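Local coordinates for putative hemin storage protein (Bordetella bronchiseptica, PDB 6AU1) that cleaves deacetylated poly-beta-1,6-N-acetyl-D-glucosamine, a biofilm polysaccharide, through this glycoside hydrolase domain of PgaB (BpsB), at residues 32-37 / 81-86; 38-42 / 349-355; 111-117 / 168-173; 163-167 / 247-251; 253-257 / 291-297. The contacts are given in a common frame with arbitrary orientation. Numbering follows the deposited sequence.

Contact 1 (32-37 / 81-86); sequences LIDRMK and QLKTRA
Ile33 lies over the 81-86 helix, its CD1 3.7 Å from Leu82 CD2 and its CG2 3.6 Å from Arg85 CB. The contact pairs two helices on the outside of a TIM-type (beta/alpha) barrel. Residues 32-37 belong to helix 22-39 and residues 81-86 to helix 75-86. The segment axes approach to 9.3 Å and cross at -54°. The backbones come closest at Lys37 and Ala86, with CA atoms 4.1 Å apart. A wider pi-type turn spans 82-86. Ile33 is m,m and Leu82 is m,t, which brings both side chains into the interface. Met36 CG sits 3.8 Å from Leu82 CD2. Beneath them, Met36 and Leu82 both touch Val44 of strand 43-47, so the helices share a footing on the barrel wall. The small Ala86 permits the close approach: its CB is 3.9 Å from Met36 CB. At the exposed edge, Lys37 CD packs 3.7 Å from Arg85 O.

Contact 2 (38-42 / 349-355); sequences DLAPS and LRDVMSL
Leu349 opens the second segment on helix 346-353, the last helix of this (beta/alpha)-barrel domain, which packs against the end of helix 22-39 and the turn into strand 43-47. Leu349 CB is 4.4 Å from Leu39 CD1. Arg350 comes next, and its CA lies 5.4 Å from Leu39 CA. Its t,t,m side chain reaches Asp38, whose chi1 is t. They form a bidentate salt bridge, with Arg350 NE 3.0 Å from Asp38 OD1 and Arg350 NH1 3.2 Å from Asp38 OD2. Water 1 bridges the two backbones, donating to Leu39 O at 2.7 Å and to Arg350 O at 2.8 Å. The helix is kinked at 351-352. Met353 (m,m,m) points toward the first segment. Its CB is 4.1 Å from Leu39 CG, and its CE is 4.4 Å from Pro41 CB. Leu39 and Met353 both also touch Val10 of strand 8-12. Ser354 leaves helical geometry with phi/psi of -63/142. On the other side, Ala40, the first residue past the helix, has phi/psi 47/57, and Pro41 continues extended at -69/167. Leu355 (m,t) then folds over this turn, with CD2 3.7 Å from Ser42 CB. Water 2 closes the contact, donating to Ala40 O at 2.7 Å and accepting from Leu355 N at 2.5 Å.

Contact 3 (111-117 / 168-173); sequences VVQSTTR and TEDSSP
Two long loops of the (beta/alpha) barrel meet here, one following strand 89-94 and the other following strand 156-159. Bonds between them tie the loops together just before helix 173-181, where Ser172 is the N-cap residue. Neither segment is regular secondary structure. Gln113 and Ser114 are extended, and their CA atoms lie 4.9 Å from Ser171 CA and 4.7 Å from Glu169 CA, respectively. The peptide before Asp170 is cis. Gln113 N donates to Asp170 OD1 at 3.1 Å, and Ser171 N donates to Gln113 O at 2.8 Å. Thr115 N donates to Thr168 O at 3.0 Å. Asp170 OD1 also accepts from Ser172 N at 3.0 Å, an Asx turn, while Asp170 OD2 bonds Ser131. Ser114 (chi1 t) makes an ST turn and ST motif: its OG accepts from Thr116 N and Arg117 N, both at 3.1 Å. Arg117 NH1 forms a salt bridge with Glu169 OE1 at 2.9 Å. Arg129 is a second partner of that carboxylate. Finally, Ser114 OG donates to Thr168 OG1 at 2.6 Å.

Contact 4 (163-167 / 247-251); sequences AVLDD and AWYGQ
Two hydrogen bonds tie these segments together. Leu165 N donates to Tyr249 O at 3.1 Å, and Gln251 NE2 donates to Ala163 O, also at 3.1 Å. Gln251 is m,t, which carries its amide to the first segment. Its OE1 accepts from Tyr236 N, so the side-chain amide bridges two backbone sites. Residues 164-165 are extended, with phi/psi of -133/152 and -138/135. They run beside the end of short helix 246-249. The CA of Asp166 is 3.7 Å from that of Trp248, and the CA of Leu165 is 4.9 Å from that of Gly250. Two CA-H...O contacts add to this: Val164 CA to Tyr249 O at 3.2 Å and Asp166 CA to Trp248 O at 3.4 Å. Gly250 leaves the helix at phi/psi 73/25. A CB there would be tight against Leu165 N. Further out, Val164 CG1 packs 3.6 Å from Gln251 NE2, and Asp167 CB lies 3.4 Å from Ala247 O. Tyr249 OH is hydrogen-bonded to Gln238. A bound 1,2-ethanediol, probably from the crystallisation liquor, sits about 4 Å from the Val164 side chain and may mark a pocket. The contact joins the loop after strand 156-159 to the connection between strands 230-235 and 262-266 of the TIM-type barrel.

Contact 5 (253-257 / 291-297); sequences LPEFL and QKGLDRT
Leu253 starts the helix 253-259 and points toward the second segment. In its t,p rotamer it sets CD2 3.8 Å from Gln291 CG and CD1 4.3 Å from Thr297 OG1. Pro254 follows, with its CG 3.5 Å from Gln291 OE1. Phe256 leads away from the second segment, into the layer between helix and sheet, touching Leu235 and Val263. Leu257 (m,t) is the main apolar contact. Its CD1 is 3.8 Å from Gly293 CA, and its CD2 is 3.7 Å from Thr297 OG1. The CA atoms of Leu257 and Gly293 are 6.8 Å apart. A CB on Gly293 would clash with Leu257 CD1. The second segment ends helix 277-290 with a Schellman motif, in which Lys292 (phi/psi 55/43) is the C-prime residue, and then turns into strand 297-305 of the (beta/alpha) barrel. Within it, Thr297 OG1 donates to Gly293 O at 2.7 Å. Arg296 (m,t,m) reaches helix 253-259. Its NH2 donates to Leu257 O at a very short 2.4 Å, and its NH1 adds a weak bond to the same oxygen at 2.9 Å. The chemistry is thus an apolar leucine fitted against a glycine turn, beside a guanidinium bound to the Leu257 carbonyl, with a weak bond from NH1 to Asp261 O.

How the contacts relate
The five contacts lie around one (beta/alpha) barrel. Contacts 1 and 2 share helix 22-39, with centres 13 Å apart, and touch where Met36 O lies 3.5 Å from Pro41 CD. Contact 2 joins parts of the chain far apart in sequence and encloses contacts 3, 4 and 5 in its loop. Contacts 3 and 4 adjoin across the chain's centre from contacts 1 and 2. Their centres are 12 Å apart, and Val112 CG1 meets Leu165 CD2 at 3.8 Å. Contact 4 passes directly into contact 5, with Gln251 CB 3.8 Å from Phe256 CZ. Contact 4 is the one beside the bound 1,2-ethanediol. Contacts 1 and 3 have centres about 43 Å apart.

Contact 1 (32-37 / 81-86)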
# COMPACT_ATOMS: atom_id res chain seq x y z
N LEU A 32 -15.25 14.96 4.32
CA LEU A 32 -14.80 13.86 3.47
C LEU A 32 -15.98 13.25 2.71
O LEU A 32 -15.93 13.10 1.48
CB LEU A 32 -14.09 12.79 4.29
CG LEU A 32 -13.79 11.49 3.53
CD1 LEU A 32 -12.79 11.74 2.40
CD2 LEU A 32 -13.30 10.40 4.48
N ILE A 33 -17.04 12.93 3.44
CA ILE A 33 -18.20 12.29 2.84
C ILE A 33 -18.77 13.15 1.72
O ILE A 33 -19.09 12.65 0.64
CB ILE A 33 -19.31 12.00 3.88
CG1 ILE A 33 -18.80 11.05 4.98
CG2 ILE A 33 -20.54 11.43 3.21
CD1 ILE A 33 -18.13 9.78 4.47
N ASP A 34 -18.88 14.46 1.97
CA ASP A 34 -19.41 15.37 0.96
C ASP A 34 -18.57 15.37 -0.32
O ASP A 34 -19.12 15.38 -1.43
CB ASP A 34 -19.50 16.80 1.50
CG ASP A 34 -20.62 16.97 2.50
OD1 ASP A 34 -21.49 16.07 2.58
OD2 ASP A 34 -20.64 18.00 3.20
N ARG A 35 -17.25 15.38 -0.17
CA ARG A 35 -16.36 15.37 -1.32
C ARG A 35 -16.45 14.06 -2.10
O ARG A 35 -16.44 14.07 -3.33
CB ARG A 35 -14.91 15.62 -0.89
CG ARG A 35 -14.61 17.07 -0.56
CD ARG A 35 -13.25 17.18 0.14
NE ARG A 35 -12.14 16.71 -0.68
CZ ARG A 35 -11.60 17.42 -1.67
NH1 ARG A 35 -12.08 18.62 -1.98
NH2 ARG A 35 -10.58 16.93 -2.38
N MET A 36 -16.51 12.95 -1.38
CA MET A 36 -16.58 11.66 -2.07
C MET A 36 -17.93 11.45 -2.75
O MET A 36 -18.00 10.84 -3.83
CB MET A 36 -16.28 10.52 -1.09
CG MET A 36 -14.83 10.54 -0.55
SD MET A 36 -13.54 10.50 -1.82
CE MET A 36 -13.12 12.23 -2.00
N LYS A 37 -19.01 11.96 -2.16
CA LYS A 37 -20.32 11.88 -2.80
C LYS A 37 -20.27 12.65 -4.11
O LYS A 37 -20.80 12.21 -5.14
CB LYS A 37 -21.41 12.41 -1.87
CG LYS A 37 -22.81 12.43 -2.45
CD LYS A 37 -23.87 12.64 -1.36
CE LYS A 37 -23.51 13.81 -0.44
NZ LYS A 37 -24.59 14.08 0.56
N GLN A 81 -19.90 4.93 6.52
CA GLN A 81 -20.46 6.19 6.02
C GLN A 81 -20.08 6.42 4.57
O GLN A 81 -20.89 6.92 3.80
CB GLN A 81 -20.02 7.37 6.88
CG GLN A 81 -20.63 7.32 8.27
CD GLN A 81 -20.87 8.69 8.86
OE1 GLN A 81 -21.00 9.68 8.14
NE2 GLN A 81 -20.94 8.76 10.19
N LEU A 82 -18.84 6.08 4.20
CA LEU A 82 -18.44 6.13 2.80
C LEU A 82 -19.34 5.24 1.94
O LEU A 82 -19.83 5.67 0.88
CB LEU A 82 -16.98 5.72 2.63
CG LEU A 82 -15.97 6.81 3.00
CD1 LEU A 82 -14.57 6.22 3.00
CD2 LEU A 82 -16.05 7.97 2.01
N LYS A 83 -19.59 4.01 2.40
CA LYS A 83 -20.41 3.08 1.64
C LYS A 83 -21.85 3.55 1.49
O LYS A 83 -22.40 3.55 0.39
CB LYS A 83 -20.39 1.68 2.28
CG LYS A 83 -19.03 0.99 2.15
CD LYS A 83 -19.04 -0.45 2.67
CE LYS A 83 -19.98 -1.34 1.86
NZ LYS A 83 -19.65 -1.39 0.41
N THR A 84 -22.45 3.97 2.60
CA THR A 84 -23.88 4.26 2.59
C THR A 84 -24.21 5.67 2.13
O THR A 84 -25.24 5.88 1.48
CB THR A 84 -24.49 4.03 3.99
OG1 THR A 84 -23.91 4.95 4.92
CG2 THR A 84 -24.22 2.61 4.44
N ARG A 85 -23.36 6.64 2.45
CA ARG A 85 -23.67 8.04 2.12
C ARG A 85 -23.04 8.49 0.80
O ARG A 85 -23.64 9.25 0.05
CB ARG A 85 -23.23 8.97 3.26
CG ARG A 85 -23.90 8.70 4.61
CD ARG A 85 -23.60 9.78 5.64
NE ARG A 85 -24.25 9.51 6.92
CZ ARG A 85 -24.31 10.36 7.94
NH1 ARG A 85 -23.76 11.56 7.85
NH2 ARG A 85 -24.94 10.00 9.06
N ALA A 86 -21.83 8.00 0.51
CA ALA A 86 -21.15 8.40 -0.72
C ALA A 86 -21.30 7.36 -1.83
O ALA A 86 -21.04 7.65 -3.00
CB ALA A 86 -19.67 8.66 -0.44

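Contact 2 (38-42 / 349-355)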
# COMPACT_ATOMS: atom_id res chain seq x y z
N ASP A 38 -19.59 13.80 -4.09
CA ASP A 38 -19.49 14.68 -5.24
C ASP A 38 -18.60 14.10 -6.34
O ASP A 38 -18.93 14.16 -7.53
CB ASP A 38 -18.96 16.04 -4.79
CG ASP A 38 -18.91 17.06 -5.90
OD1 ASP A 38 -19.70 16.94 -6.86
OD2 ASP A 38 -18.08 18.00 -5.81
N LEU A 39 -17.48 13.55 -5.93
CA LEU A 39 -16.46 13.06 -6.84
C LEU A 39 -16.83 11.70 -7.41
O LEU A 39 -16.45 11.36 -8.54
CB LEU A 39 -15.11 13.00 -6.12
CG LEU A 39 -13.84 13.10 -6.94
CD1 LEU A 39 -13.78 14.42 -7.69
CD2 LEU A 39 -12.63 12.95 -6.02
N ALA A 40 -17.58 10.93 -6.63
CA ALA A 40 -18.06 9.60 -7.02
C ALA A 40 -16.98 8.70 -7.62
O ALA A 40 -17.13 8.21 -8.75
CB ALA A 40 -19.23 9.74 -8.00
N PRO A 41 -15.88 8.46 -6.89
CA PRO A 41 -14.89 7.48 -7.36
C PRO A 41 -15.45 6.06 -7.30
O PRO A 41 -16.49 5.83 -6.68
CB PRO A 41 -13.73 7.65 -6.37
CG PRO A 41 -14.43 8.06 -5.10
CD PRO A 41 -15.54 8.97 -5.54
N SER A 42 -14.78 5.11 -7.94
CA SER A 42 -15.19 3.72 -7.85
C SER A 42 -14.93 3.19 -6.44
O SER A 42 -15.73 2.43 -5.89
CB SER A 42 -14.49 2.85 -8.90
OG SER A 42 -13.09 2.91 -8.76
N LEU A 349 -11.64 18.39 -10.79
CA LEU A 349 -11.31 16.99 -11.06
C LEU A 349 -12.50 16.10 -11.36
O LEU A 349 -12.32 14.97 -11.80
CB LEU A 349 -10.56 16.37 -9.88
CG LEU A 349 -9.06 16.50 -9.71
CD1 LEU A 349 -8.58 15.41 -8.75
CD2 LEU A 349 -8.33 16.43 -11.03
N ARG A 350 -13.71 16.59 -11.08
CA ARG A 350 -14.91 15.79 -11.25
C ARG A 350 -14.98 15.10 -12.61
O ARG A 350 -15.27 13.91 -12.69
CB ARG A 350 -16.16 16.65 -11.03
CG ARG A 350 -17.44 15.84 -10.89
CD ARG A 350 -18.64 16.73 -10.60
NE ARG A 350 -18.40 17.62 -9.47
CZ ARG A 350 -18.33 18.95 -9.57
NH1 ARG A 350 -18.10 19.69 -8.48
NH2 ARG A 350 -18.49 19.54 -10.74
N ASP A 351 -14.70 15.84 -13.69
CA ASP A 351 -14.94 15.27 -15.01
C ASP A 351 -13.97 14.13 -15.34
O ASP A 351 -14.33 13.21 -16.07
CB ASP A 351 -14.90 16.35 -16.11
CG ASP A 351 -13.61 17.16 -16.14
OD1 ASP A 351 -12.67 16.87 -15.38
OD2 ASP A 351 -13.56 18.11 -16.96
N VAL A 352 -12.75 14.18 -14.80
CA VAL A 352 -11.81 13.10 -15.09
C VAL A 352 -11.85 11.97 -14.04
O VAL A 352 -11.32 10.89 -14.28
CB VAL A 352 -10.36 13.61 -15.22
CG1 VAL A 352 -10.18 14.34 -16.54
CG2 VAL A 352 -9.98 14.49 -14.03
N MET A 353 -12.48 12.21 -12.90
CA MET A 353 -12.56 11.16 -11.89
C MET A 353 -13.88 10.42 -12.01
O MET A 353 -14.08 9.39 -11.38
CB MET A 353 -12.35 11.72 -10.48
CG MET A 353 -10.90 12.01 -10.13
SD MET A 353 -9.88 10.51 -10.01
CE MET A 353 -10.59 9.72 -8.56
N SER A 354 -14.78 10.96 -12.84
CA SER A 354 -16.07 10.34 -13.11
C SER A 354 -15.91 8.98 -13.78
O SER A 354 -15.02 8.78 -14.62
CB SER A 354 -16.93 11.25 -14.00
OG SER A 354 -18.09 10.58 -14.45
N LEU A 355 -16.77 8.03 -13.41
CA LEU A 355 -16.71 6.68 -13.95
C LEU A 355 -17.31 6.58 -15.35
O LEU A 355 -17.37 5.49 -15.94
CB LEU A 355 -17.41 5.69 -13.01
CG LEU A 355 -16.71 5.45 -11.67
CD1 LEU A 355 -17.54 4.53 -10.77
CD2 LEU A 355 -15.32 4.87 -11.89
O HOH W 1 -16.91 12.54 -10.89
O HOH W 2 -17.91 8.52 -11.27

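Contact 3 (111-117 / 168-173)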
# COMPACT_ATOMS: atom_id res chain seq x y z
N VAL A 111 11.87 -8.90 13.77
CA VAL A 111 11.82 -8.02 12.62
C VAL A 111 12.76 -8.47 11.51
O VAL A 111 13.66 -9.29 11.75
CB VAL A 111 12.18 -6.57 13.01
CG1 VAL A 111 11.12 -5.99 13.96
CG2 VAL A 111 13.58 -6.52 13.65
N VAL A 112 12.55 -7.93 10.32
CA VAL A 112 13.44 -8.16 9.18
C VAL A 112 14.85 -7.71 9.50
O VAL A 112 15.07 -6.58 9.96
CB VAL A 112 12.93 -7.42 7.92
CG1 VAL A 112 13.98 -7.44 6.79
CG2 VAL A 112 11.58 -8.01 7.46
N GLN A 113 15.82 -8.59 9.27
CA GLN A 113 17.21 -8.27 9.53
C GLN A 113 17.94 -8.07 8.21
O GLN A 113 17.50 -8.58 7.18
CB GLN A 113 17.88 -9.36 10.36
CG GLN A 113 17.27 -9.54 11.76
CD GLN A 113 17.96 -10.64 12.55
OE1 GLN A 113 19.13 -10.96 12.31
NE2 GLN A 113 17.25 -11.23 13.50
N SER A 114 19.01 -7.28 8.26
CA SER A 114 19.85 -7.01 7.10
C SER A 114 21.29 -7.41 7.40
O SER A 114 21.76 -7.27 8.52
CB SER A 114 19.80 -5.52 6.72
OG SER A 114 20.88 -5.16 5.87
N THR A 115 22.02 -7.90 6.40
CA THR A 115 23.42 -8.25 6.61
C THR A 115 24.32 -7.04 6.82
O THR A 115 25.45 -7.16 7.33
CB THR A 115 23.98 -9.06 5.43
OG1 THR A 115 23.87 -8.29 4.23
CG2 THR A 115 23.22 -10.37 5.25
N THR A 116 23.85 -5.86 6.42
CA THR A 116 24.71 -4.68 6.40
C THR A 116 24.19 -3.51 7.24
O THR A 116 24.98 -2.68 7.71
CB THR A 116 24.93 -4.17 4.97
OG1 THR A 116 23.66 -3.84 4.39
CG2 THR A 116 25.62 -5.24 4.12
N ARG A 117 22.87 -3.43 7.41
CA ARG A 117 22.26 -2.30 8.12
C ARG A 117 22.66 -2.29 9.60
O ARG A 117 22.83 -3.33 10.22
CB ARG A 117 20.73 -2.34 7.94
CG ARG A 117 19.95 -1.30 8.71
CD ARG A 117 18.55 -1.10 8.11
NE ARG A 117 17.88 -2.36 7.79
CZ ARG A 117 17.15 -3.06 8.65
NH1 ARG A 117 16.58 -4.20 8.28
NH2 ARG A 117 16.98 -2.62 9.90
N THR A 168 19.88 -7.23 0.88
CA THR A 168 20.61 -7.66 2.08
C THR A 168 19.67 -8.27 3.11
O THR A 168 20.08 -8.59 4.24
CB THR A 168 21.37 -6.48 2.75
OG1 THR A 168 20.42 -5.56 3.31
CG2 THR A 168 22.25 -5.76 1.73
N GLU A 169 18.40 -8.43 2.73
CA GLU A 169 17.33 -8.87 3.63
C GLU A 169 16.58 -10.06 3.02
O GLU A 169 16.66 -10.27 1.81
CB GLU A 169 16.34 -7.73 3.87
CG GLU A 169 16.94 -6.49 4.53
CD GLU A 169 15.99 -5.30 4.50
OE1 GLU A 169 16.09 -4.44 5.40
OE2 GLU A 169 15.14 -5.22 3.58
N ASP A 170 15.85 -10.84 3.80
CA ASP A 170 15.81 -10.89 5.26
C ASP A 170 16.95 -11.82 5.71
O ASP A 170 17.04 -12.95 5.22
CB ASP A 170 14.42 -11.39 5.69
CG ASP A 170 14.21 -11.41 7.18
OD1 ASP A 170 15.18 -11.30 7.96
OD2 ASP A 170 13.03 -11.55 7.57
N SER A 171 17.81 -11.35 6.61
CA SER A 171 18.98 -12.14 7.04
C SER A 171 18.78 -12.85 8.38
O SER A 171 19.72 -13.44 8.94
CB SER A 171 20.22 -11.23 7.12
OG SER A 171 20.03 -10.22 8.09
N SER A 172 17.56 -12.80 8.90
CA SER A 172 17.26 -13.42 10.19
C SER A 172 17.36 -14.94 10.08
O SER A 172 17.25 -15.48 8.98
CB SER A 172 15.87 -12.98 10.68
OG SER A 172 14.85 -13.53 9.87
N PRO A 173 17.60 -15.63 11.20
CA PRO A 173 17.81 -17.09 11.15
C PRO A 173 16.64 -17.84 10.52
O PRO A 173 16.85 -18.80 9.77
CB PRO A 173 17.96 -17.47 12.63
CG PRO A 173 18.52 -16.23 13.27
CD PRO A 173 17.87 -15.08 12.55
O HOH W 3 21.35 -10.70 10.43
O HOH W 4 18.61 -2.53 4.79

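Contact 4 (163-167 / 247-251)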
# COMPACT_ATOMS: atom_id res chain seq x y z
N ALA A 163 5.66 -3.49 2.35
CA ALA A 163 6.07 -4.83 1.96
C ALA A 163 7.20 -4.78 0.91
O ALA A 163 6.99 -4.98 -0.29
CB ALA A 163 4.87 -5.62 1.44
N VAL A 164 8.39 -4.47 1.40
CA VAL A 164 9.60 -4.44 0.58
C VAL A 164 10.68 -5.20 1.32
O VAL A 164 10.67 -5.27 2.54
CB VAL A 164 10.10 -3.00 0.30
CG1 VAL A 164 9.16 -2.26 -0.62
CG2 VAL A 164 10.32 -2.22 1.61
N LEU A 165 11.61 -5.77 0.55
CA LEU A 165 12.84 -6.37 1.09
C LEU A 165 13.98 -5.98 0.17
O LEU A 165 13.82 -6.04 -1.05
CB LEU A 165 12.73 -7.89 1.16
CG LEU A 165 11.71 -8.50 2.13
CD1 LEU A 165 11.56 -9.99 1.87
CD2 LEU A 165 12.14 -8.25 3.58
N ASP A 166 15.13 -5.56 0.71
CA ASP A 166 16.22 -5.24 -0.21
C ASP A 166 17.16 -6.43 -0.38
O ASP A 166 16.85 -7.52 0.08
CB ASP A 166 16.97 -3.97 0.22
CG ASP A 166 17.75 -4.12 1.52
OD1 ASP A 166 18.22 -5.22 1.84
OD2 ASP A 166 17.91 -3.09 2.21
N ASP A 167 18.29 -6.22 -1.06
CA ASP A 167 19.13 -7.35 -1.44
C ASP A 167 20.10 -7.76 -0.33
O ASP A 167 21.00 -8.55 -0.55
CB ASP A 167 19.88 -7.04 -2.75
CG ASP A 167 20.68 -5.75 -2.69
OD1 ASP A 167 20.61 -5.03 -1.67
OD2 ASP A 167 21.36 -5.44 -3.69
N ALA A 247 15.46 -6.85 -7.45
CA ALA A 247 16.36 -7.46 -6.48
C ALA A 247 16.49 -6.68 -5.16
O ALA A 247 16.81 -7.28 -4.14
CB ALA A 247 17.75 -7.65 -7.09
N TRP A 248 16.25 -5.37 -5.17
CA TRP A 248 16.35 -4.66 -3.89
C TRP A 248 15.05 -3.98 -3.48
O TRP A 248 15.03 -3.16 -2.56
CB TRP A 248 17.52 -3.66 -3.88
CG TRP A 248 17.55 -2.64 -4.97
CD1 TRP A 248 16.96 -1.40 -4.96
CD2 TRP A 248 18.24 -2.74 -6.23
NE1 TRP A 248 17.23 -0.74 -6.14
CE2 TRP A 248 18.01 -1.54 -6.93
CE3 TRP A 248 19.01 -3.74 -6.83
CZ2 TRP A 248 18.54 -1.31 -8.21
CZ3 TRP A 248 19.53 -3.51 -8.10
CH2 TRP A 248 19.28 -2.31 -8.77
N TYR A 249 13.96 -4.36 -4.14
CA TYR A 249 12.61 -3.97 -3.72
C TYR A 249 11.77 -5.13 -3.21
O TYR A 249 10.92 -4.94 -2.34
CB TYR A 249 11.86 -3.28 -4.87
CG TYR A 249 12.13 -1.80 -5.01
CD1 TYR A 249 13.26 -1.34 -5.68
CD2 TYR A 249 11.24 -0.86 -4.49
CE1 TYR A 249 13.50 0.02 -5.83
CE2 TYR A 249 11.46 0.50 -4.64
CZ TYR A 249 12.59 0.93 -5.31
OH TYR A 249 12.84 2.28 -5.46
N GLY A 250 11.95 -6.32 -3.77
CA GLY A 250 11.10 -7.44 -3.38
C GLY A 250 9.69 -7.29 -3.94
O GLY A 250 8.73 -7.83 -3.39
N GLN A 251 9.59 -6.55 -5.04
CA GLN A 251 8.33 -6.34 -5.75
C GLN A 251 8.57 -6.49 -7.25
O GLN A 251 9.69 -6.29 -7.71
CB GLN A 251 7.75 -4.96 -5.47
CG GLN A 251 7.57 -4.61 -4.00
CD GLN A 251 6.92 -3.26 -3.82
OE1 GLN A 251 6.92 -2.43 -4.73
NE2 GLN A 251 6.34 -3.02 -2.64

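Contact 5 (253-257 / 291-297)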
# COMPACT_ATOMS: atom_id res chain seq x y z
N LEU A 253 6.35 -6.21 -11.29
CA LEU A 253 5.09 -5.94 -11.99
C LEU A 253 4.45 -7.22 -12.54
O LEU A 253 3.27 -7.45 -12.31
CB LEU A 253 5.29 -4.91 -13.10
CG LEU A 253 4.05 -4.62 -13.95
CD1 LEU A 253 2.87 -4.18 -13.08
CD2 LEU A 253 4.37 -3.58 -15.00
N PRO A 254 5.22 -8.07 -13.25
CA PRO A 254 4.58 -9.29 -13.78
C PRO A 254 3.98 -10.19 -12.70
O PRO A 254 2.88 -10.72 -12.88
CB PRO A 254 5.74 -10.03 -14.47
CG PRO A 254 6.72 -8.98 -14.79
CD PRO A 254 6.62 -7.95 -13.72
N GLU A 255 4.70 -10.36 -11.59
CA GLU A 255 4.23 -11.22 -10.51
C GLU A 255 3.02 -10.60 -9.81
O GLU A 255 2.10 -11.31 -9.41
CB GLU A 255 5.35 -11.49 -9.51
CG GLU A 255 6.51 -12.30 -10.08
CD GLU A 255 6.07 -13.69 -10.54
OE1 GLU A 255 5.25 -14.32 -9.84
OE2 GLU A 255 6.54 -14.14 -11.60
N PHE A 256 3.02 -9.27 -9.67
CA PHE A 256 1.88 -8.59 -9.05
C PHE A 256 0.65 -8.75 -9.93
O PHE A 256 -0.46 -9.00 -9.43
CB PHE A 256 2.15 -7.09 -8.84
CG PHE A 256 2.86 -6.76 -7.54
CD1 PHE A 256 3.80 -7.62 -6.99
CD2 PHE A 256 2.60 -5.57 -6.89
CE1 PHE A 256 4.46 -7.29 -5.80
CE2 PHE A 256 3.24 -5.24 -5.69
CZ PHE A 256 4.19 -6.10 -5.16
N LEU A 257 0.84 -8.60 -11.24
CA LEU A 257 -0.29 -8.69 -12.16
C LEU A 257 -0.92 -10.07 -12.13
O LEU A 257 -2.13 -10.21 -12.38
CB LEU A 257 0.15 -8.35 -13.60
CG LEU A 257 0.40 -6.87 -13.90
CD1 LEU A 257 1.10 -6.71 -15.25
CD2 LEU A 257 -0.90 -6.07 -13.86
N GLN A 291 3.98 -5.07 -20.46
CA GLN A 291 3.60 -6.24 -19.67
C GLN A 291 2.11 -6.56 -19.80
O GLN A 291 1.59 -7.40 -19.06
CB GLN A 291 3.96 -6.03 -18.19
CG GLN A 291 5.42 -5.71 -17.94
CD GLN A 291 6.34 -6.82 -18.40
OE1 GLN A 291 6.10 -7.99 -18.12
NE2 GLN A 291 7.40 -6.46 -19.12
N LYS A 292 1.43 -5.87 -20.72
CA LYS A 292 -0.01 -6.02 -20.92
C LYS A 292 -0.78 -5.79 -19.62
O LYS A 292 -1.72 -6.52 -19.30
CB LYS A 292 -0.34 -7.41 -21.48
CG LYS A 292 0.47 -7.80 -22.71
CD LYS A 292 0.05 -7.02 -23.95
CE LYS A 292 0.82 -7.48 -25.18
NZ LYS A 292 0.40 -6.78 -26.43
N GLY A 293 -0.39 -4.77 -18.87
CA GLY A 293 -0.98 -4.54 -17.56
C GLY A 293 -1.93 -3.36 -17.42
O GLY A 293 -2.36 -3.07 -16.31
N LEU A 294 -2.27 -2.68 -18.51
CA LEU A 294 -3.08 -1.47 -18.37
C LEU A 294 -4.48 -1.76 -17.82
O LEU A 294 -5.06 -0.92 -17.14
CB LEU A 294 -3.19 -0.74 -19.71
CG LEU A 294 -1.89 -0.16 -20.28
CD1 LEU A 294 -2.17 0.51 -21.62
CD2 LEU A 294 -1.25 0.82 -19.31
N ASP A 295 -5.00 -2.95 -18.09
CA ASP A 295 -6.36 -3.27 -17.66
C ASP A 295 -6.48 -3.40 -16.14
O ASP A 295 -7.55 -3.12 -15.58
CB ASP A 295 -6.85 -4.55 -18.34
CG ASP A 295 -7.26 -4.32 -19.78
OD1 ASP A 295 -7.54 -3.15 -20.14
OD2 ASP A 295 -7.31 -5.30 -20.55
N ARG A 296 -5.41 -3.78 -15.46
CA ARG A 296 -5.52 -3.93 -14.01
C ARG A 296 -4.50 -3.12 -13.22
O ARG A 296 -4.42 -3.25 -12.00
CB ARG A 296 -5.44 -5.41 -13.64
CG ARG A 296 -6.63 -6.19 -14.18
CD ARG A 296 -6.75 -7.58 -13.58
NE ARG A 296 -5.76 -8.50 -14.11
CZ ARG A 296 -4.67 -8.88 -13.46
NH1 ARG A 296 -4.43 -8.42 -12.24
NH2 ARG A 296 -3.82 -9.73 -14.03
N THR A 297 -3.75 -2.27 -13.90
CA THR A 297 -2.86 -1.36 -13.18
C THR A 297 -3.54 -0.03 -12.95
O THR A 297 -4.03 0.61 -13.89
CB THR A 297 -1.54 -1.14 -13.94
OG1 THR A 297 -0.90 -2.41 -14.12
CG2 THR A 297 -0.60 -0.21 -13.17